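Local coordinates for protein yeast glycogen phosphorylase (Saccharomyces cerevisiae, PDB 1YGP) that belongs to the carbohydrate phosphorylases, enzymes of the two-domain GT-B fold, and holds pyridoxal-5'-phosphate in a pocket of its own, at residues 98-103 with 359-364; 477-482 with 870-875. All blocks are in the same frame, centred on the assembly; numbering follows the deposited sequence.

Contacts 1 and 2 are built on one sheet, that of the N-terminal Rossmann-like domain, and their centres lie 10 Å apart. Contact 1 joins two neighbouring inner strands, 98-102 and 361-366; it is buried and is joined chiefly by five regular backbone hydrogen bonds. Contact 2, only partly buried, sets the end of helix 861-873 beside strand 478-483, near the sheet's margin, and depends on side chains: apolar packing and one weak hydrogen bond. The two meet through the helix end. The indole NE1 of Trp-873 probably hydrogen-bonds Gln-364 OE1 at 2.8 Å, while Val-99 CG1 packs against Trp-873 CE2, which brings the helix onto the same strands that contact 1 joins.

Contact 1. Residues 98-103 with 359-364; sequences RVYYLS and DQVAIQ
Arg-98 to Leu-102 pairs in parallel with Val-361 to Gln-364, forming two adjacent inner strands of the sheet in the N-terminal Rossmann-like domain of this GT-B enzyme. Both strands run in nearly the same direction, their axes inclined by 20°. Five backbone hydrogen bonds join them. Arg-98 N gives to Gln-360 O, the carbonyl where helix 357-360 hands over to the strand, and Ala-362 N gives to Arg-98 O at 2.7 Å. Tyr-100 uses both its polar backbone atoms: its N gives to Ala-362 O, and its O receives Gln-364 N at 2.8 Å. Leu-102 N closes the series on Gln-364 O.

The side chain of Tyr-100 touches two residues of the neighbouring strand on its way out. Its CB lies 4.0 Å from Ala-362 O and a little farther from Ile-363 CG2. CG is anti to the carbonyl carbon (chi1 -73°), beside the backbone N, and beyond it Val-361 CG1 meets the ring at the edge, in plane, 3.6 Å from CD2 and 3.8 Å from CE2. OH hydrogen-bonds Arg-346 NH1 of helix 322-350, so a tyrosine suits a place greasy along its ring and polar at its tip. Branched at CB, valine and isoleucine fit the extended backbone: Val-361 packs under that helix on Ile-343, while Ile-363, on the same face, leans on Phe-400 of strand 400-404.

On the other face Ala-362 presents its methyl, against which Trp-873 packs, and Tyr-101 CD1 lies 4.0 Å from Gln-364 CB. Back on the face of Tyr-100, Leu-102 CD2 is 3.8 Å from Ile-363 CG2.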
# COMPACT_ATOMS: atom_id res chain seq x y z
N ARG A 98 -25.39 8.45 20.47
CA ARG A 98 -24.55 7.50 19.78
C ARG A 98 -23.61 6.86 20.77
O ARG A 98 -23.26 7.43 21.81
CB ARG A 98 -23.72 8.19 18.70
CG ARG A 98 -24.52 8.83 17.60
CD ARG A 98 -23.64 9.17 16.41
NE ARG A 98 -24.34 10.12 15.56
CZ ARG A 98 -24.26 10.14 14.24
NH1 ARG A 98 -23.51 9.27 13.55
NH2 ARG A 98 -24.92 11.09 13.59
N VAL A 99 -23.18 5.67 20.39
CA VAL A 99 -22.30 4.85 21.21
C VAL A 99 -20.95 4.82 20.50
O VAL A 99 -20.93 4.64 19.28
CB VAL A 99 -22.86 3.44 21.30
CG1 VAL A 99 -21.97 2.60 22.18
CG2 VAL A 99 -24.27 3.48 21.81
N TYR A 100 -19.82 5.00 21.16
CA TYR A 100 -18.54 4.90 20.51
C TYR A 100 -17.89 3.82 21.35
O TYR A 100 -17.92 3.83 22.59
CB TYR A 100 -17.81 6.24 20.59
CG TYR A 100 -18.43 7.26 19.65
CD1 TYR A 100 -18.34 7.12 18.26
CD2 TYR A 100 -19.09 8.37 20.17
CE1 TYR A 100 -18.90 8.08 17.41
CE2 TYR A 100 -19.64 9.34 19.33
CZ TYR A 100 -19.55 9.19 17.95
OH TYR A 100 -20.09 10.16 17.12
N TYR A 101 -17.41 2.80 20.66
CA TYR A 101 -16.87 1.63 21.29
C TYR A 101 -15.37 1.70 21.04
O TYR A 101 -14.92 1.48 19.90
CB TYR A 101 -17.54 0.39 20.64
CG TYR A 101 -17.30 -0.88 21.44
CD1 TYR A 101 -18.15 -1.19 22.51
CD2 TYR A 101 -16.18 -1.66 21.18
CE1 TYR A 101 -17.87 -2.28 23.33
CE2 TYR A 101 -15.89 -2.75 22.00
CZ TYR A 101 -16.73 -3.05 23.07
OH TYR A 101 -16.38 -4.08 23.92
N LEU A 102 -14.55 2.04 22.02
CA LEU A 102 -13.13 2.11 21.78
C LEU A 102 -12.49 0.79 22.17
O LEU A 102 -12.66 0.30 23.29
CB LEU A 102 -12.55 3.26 22.58
CG LEU A 102 -12.49 4.64 21.90
CD1 LEU A 102 -13.79 4.98 21.19
CD2 LEU A 102 -12.21 5.66 22.97
N SER A 103 -11.80 0.15 21.24
CA SER A 103 -11.16 -1.10 21.54
C SER A 103 -9.81 -1.10 20.83
O SER A 103 -9.64 -0.63 19.70
CB SER A 103 -11.98 -2.25 21.03
OG SER A 103 -11.37 -3.47 21.43
N ASP A 359 -25.83 13.65 27.04
CA ASP A 359 -27.10 13.18 26.54
C ASP A 359 -26.97 12.67 25.11
O ASP A 359 -27.85 11.98 24.60
CB ASP A 359 -28.12 14.32 26.63
CG ASP A 359 -28.28 14.86 28.05
OD1 ASP A 359 -28.60 14.08 28.95
OD2 ASP A 359 -28.06 16.06 28.26
N GLN A 360 -25.89 13.02 24.42
CA GLN A 360 -25.68 12.59 23.05
C GLN A 360 -24.53 11.62 22.84
O GLN A 360 -24.57 10.87 21.86
CB GLN A 360 -25.46 13.82 22.17
CG GLN A 360 -26.61 14.80 22.13
CD GLN A 360 -27.89 14.22 21.52
OE1 GLN A 360 -27.92 13.84 20.36
NE2 GLN A 360 -29.00 14.14 22.25
N VAL A 361 -23.50 11.51 23.65
CA VAL A 361 -22.40 10.62 23.35
C VAL A 361 -22.25 9.59 24.44
O VAL A 361 -22.23 9.98 25.60
CB VAL A 361 -21.09 11.43 23.22
CG1 VAL A 361 -19.92 10.53 22.90
CG2 VAL A 361 -21.22 12.42 22.10
N ALA A 362 -22.11 8.29 24.15
CA ALA A 362 -21.81 7.28 25.16
C ALA A 362 -20.48 6.66 24.75
O ALA A 362 -20.42 6.14 23.64
CB ALA A 362 -22.88 6.20 25.14
N ILE A 363 -19.36 6.69 25.48
CA ILE A 363 -18.12 6.08 25.00
C ILE A 363 -17.80 4.91 25.92
O ILE A 363 -17.70 5.08 27.15
CB ILE A 363 -16.92 7.10 25.02
CG1 ILE A 363 -17.26 8.41 24.29
CG2 ILE A 363 -15.71 6.43 24.33
CD1 ILE A 363 -16.11 9.45 24.20
N GLN A 364 -17.62 3.72 25.36
CA GLN A 364 -17.33 2.54 26.17
C GLN A 364 -15.85 2.20 26.16
O GLN A 364 -15.24 2.07 25.10
CB GLN A 364 -18.12 1.36 25.65
CG GLN A 364 -18.13 0.19 26.62
CD GLN A 364 -18.81 0.48 27.95
OE1 GLN A 364 -19.95 0.92 28.02
NE2 GLN A 364 -18.18 0.25 29.08

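Contact 2. Residues 477-482 with 870-875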
# COMPACT_ATOMS: atom_id res chain seq x y z
N GLY A 477 -13.22 8.24 36.37
CA GLY A 477 -13.75 9.00 35.25
C GLY A 477 -15.03 8.45 34.61
O GLY A 477 -15.62 9.11 33.76
N SER A 478 -15.49 7.25 34.96
CA SER A 478 -16.65 6.65 34.32
C SER A 478 -17.91 6.75 35.16
O SER A 478 -17.85 6.87 36.38
CB SER A 478 -16.39 5.19 34.09
OG SER A 478 -15.21 4.98 33.34
N HIS A 479 -19.10 6.70 34.56
CA HIS A 479 -20.28 6.62 35.39
C HIS A 479 -20.71 5.17 35.60
O HIS A 479 -21.73 4.95 36.25
CB HIS A 479 -21.43 7.37 34.77
CG HIS A 479 -22.09 6.70 33.58
ND1 HIS A 479 -21.79 6.91 32.31
CD2 HIS A 479 -23.14 5.82 33.63
CE1 HIS A 479 -22.61 6.20 31.58
NE2 HIS A 479 -23.42 5.54 32.38
N LYS A 480 -20.06 4.16 35.03
CA LYS A 480 -20.50 2.78 35.25
C LYS A 480 -19.30 1.90 35.05
O LYS A 480 -18.51 2.24 34.16
CB LYS A 480 -21.56 2.43 34.24
CG LYS A 480 -22.28 1.12 34.51
CD LYS A 480 -23.15 1.25 35.74
CE LYS A 480 -24.24 2.29 35.54
NZ LYS A 480 -24.99 2.42 36.77
N VAL A 481 -19.04 0.84 35.83
CA VAL A 481 -17.98 -0.09 35.47
C VAL A 481 -18.67 -1.45 35.44
O VAL A 481 -19.69 -1.64 36.12
CB VAL A 481 -16.73 -0.09 36.48
CG1 VAL A 481 -16.92 1.00 37.50
CG2 VAL A 481 -16.49 -1.45 37.13
N ASN A 482 -18.25 -2.39 34.62
CA ASN A 482 -18.91 -3.68 34.57
C ASN A 482 -17.97 -4.83 34.38
O ASN A 482 -16.93 -4.70 33.75
CB ASN A 482 -19.95 -3.75 33.44
CG ASN A 482 -19.41 -3.66 32.02
OD1 ASN A 482 -19.14 -2.57 31.50
ND2 ASN A 482 -19.24 -4.80 31.35
N ASP A 870 -29.59 -0.76 27.49
CA ASP A 870 -30.55 -0.34 28.47
C ASP A 870 -30.03 0.05 29.83
O ASP A 870 -30.65 0.93 30.45
CB ASP A 870 -31.59 -1.43 28.61
CG ASP A 870 -32.35 -1.66 27.30
OD1 ASP A 870 -32.57 -0.69 26.55
OD2 ASP A 870 -32.73 -2.81 27.05
N THR A 871 -28.94 -0.49 30.36
CA THR A 871 -28.55 -0.07 31.70
C THR A 871 -27.47 1.00 31.71
O THR A 871 -27.44 1.90 32.56
CB THR A 871 -28.08 -1.30 32.51
OG1 THR A 871 -26.94 -1.86 31.89
CG2 THR A 871 -29.17 -2.35 32.58
N ILE A 872 -26.58 0.93 30.73
CA ILE A 872 -25.42 1.79 30.72
C ILE A 872 -25.54 2.94 29.74
O ILE A 872 -25.43 4.09 30.15
CB ILE A 872 -24.18 0.89 30.42
CG1 ILE A 872 -24.06 -0.19 31.55
CG2 ILE A 872 -22.92 1.74 30.34
CD1 ILE A 872 -23.01 -1.30 31.43
N TRP A 873 -25.74 2.64 28.47
CA TRP A 873 -25.69 3.69 27.47
C TRP A 873 -26.95 4.54 27.37
O TRP A 873 -26.91 5.68 26.91
CB TRP A 873 -25.39 3.09 26.10
CG TRP A 873 -24.05 2.38 25.97
CD1 TRP A 873 -22.95 2.70 26.74
CD2 TRP A 873 -23.81 1.31 25.15
NE1 TRP A 873 -22.03 1.83 26.42
CE2 TRP A 873 -22.48 0.98 25.49
CE3 TRP A 873 -24.51 0.58 24.18
CZ2 TRP A 873 -21.84 -0.09 24.88
CZ3 TRP A 873 -23.86 -0.49 23.57
CH2 TRP A 873 -22.54 -0.82 23.92
N ASN A 874 -28.08 3.94 27.74
CA ASN A 874 -29.41 4.52 27.65
C ASN A 874 -29.58 5.01 26.23
O ASN A 874 -29.85 6.17 25.92
CB ASN A 874 -29.57 5.65 28.67
CG ASN A 874 -29.30 5.13 30.08
OD1 ASN A 874 -28.38 5.56 30.76
ND2 ASN A 874 -30.03 4.15 30.59
N VAL A 875 -29.44 4.03 25.36
CA VAL A 875 -29.45 4.25 23.94
C VAL A 875 -30.63 3.48 23.34
O VAL A 875 -30.97 2.39 23.81
CB VAL A 875 -28.01 3.82 23.52
CG1 VAL A 875 -28.00 2.70 22.52
CG2 VAL A 875 -27.31 5.04 22.96
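Lys-480, just past a corner in the chain at His-479, stands opposite Ile-872 in the last turn of a helix, their CA atoms 6.8 Å apart, and no backbone-to-backbone bond joins the two segments. Ile-872 carries most of the packing. Its CG1 meets Lys-480 CG at 3.7 Å, CD1 reaches the same methylene at 4.0 Å, and CG2 approaches Lys-480 CB. Lysine suits this half-open place because its methylenes can lie against the isoleucine while the amine goes elsewhere: CG is anti to the backbone N (chi1 -170°), the chain then bends at chi2 and chi3, and NZ makes a weak hydrogen bond to Ser-507 O. Asn-482 lies across the isoleucine at about a right angle, its OD1 4.1 Å from Ile-872 CD1.

The helix, 861-873, is the last of the chain. As in other GT-B enzymes, the C-terminal segment has crossed back to the N-terminal domain, where it lies on the sheet near strands 478-483 and 509-511; Val-510 also touches Ile-872. The polar ends of Asn-482 are held on both branches, OD1 by Thr-403 OG1 and ND2 by Tyr-868 OH of the same helix, which suits a carboxamide buried beneath it.

At the helix end the chain leaves helical geometry at Asn-874, with positive phi, and the carbonyl of Ile-872, in this last turn, accepts from a side chain. Histidine suits the partly exposed corner because a ring N-H at its tip can reach that carbonyl: Ile-872 O lies at the edge of the His-479 ring, in plane, and receives a weak, bent hydrogen bond from NE2, 3.3 Å long with 145° at the hydrogen.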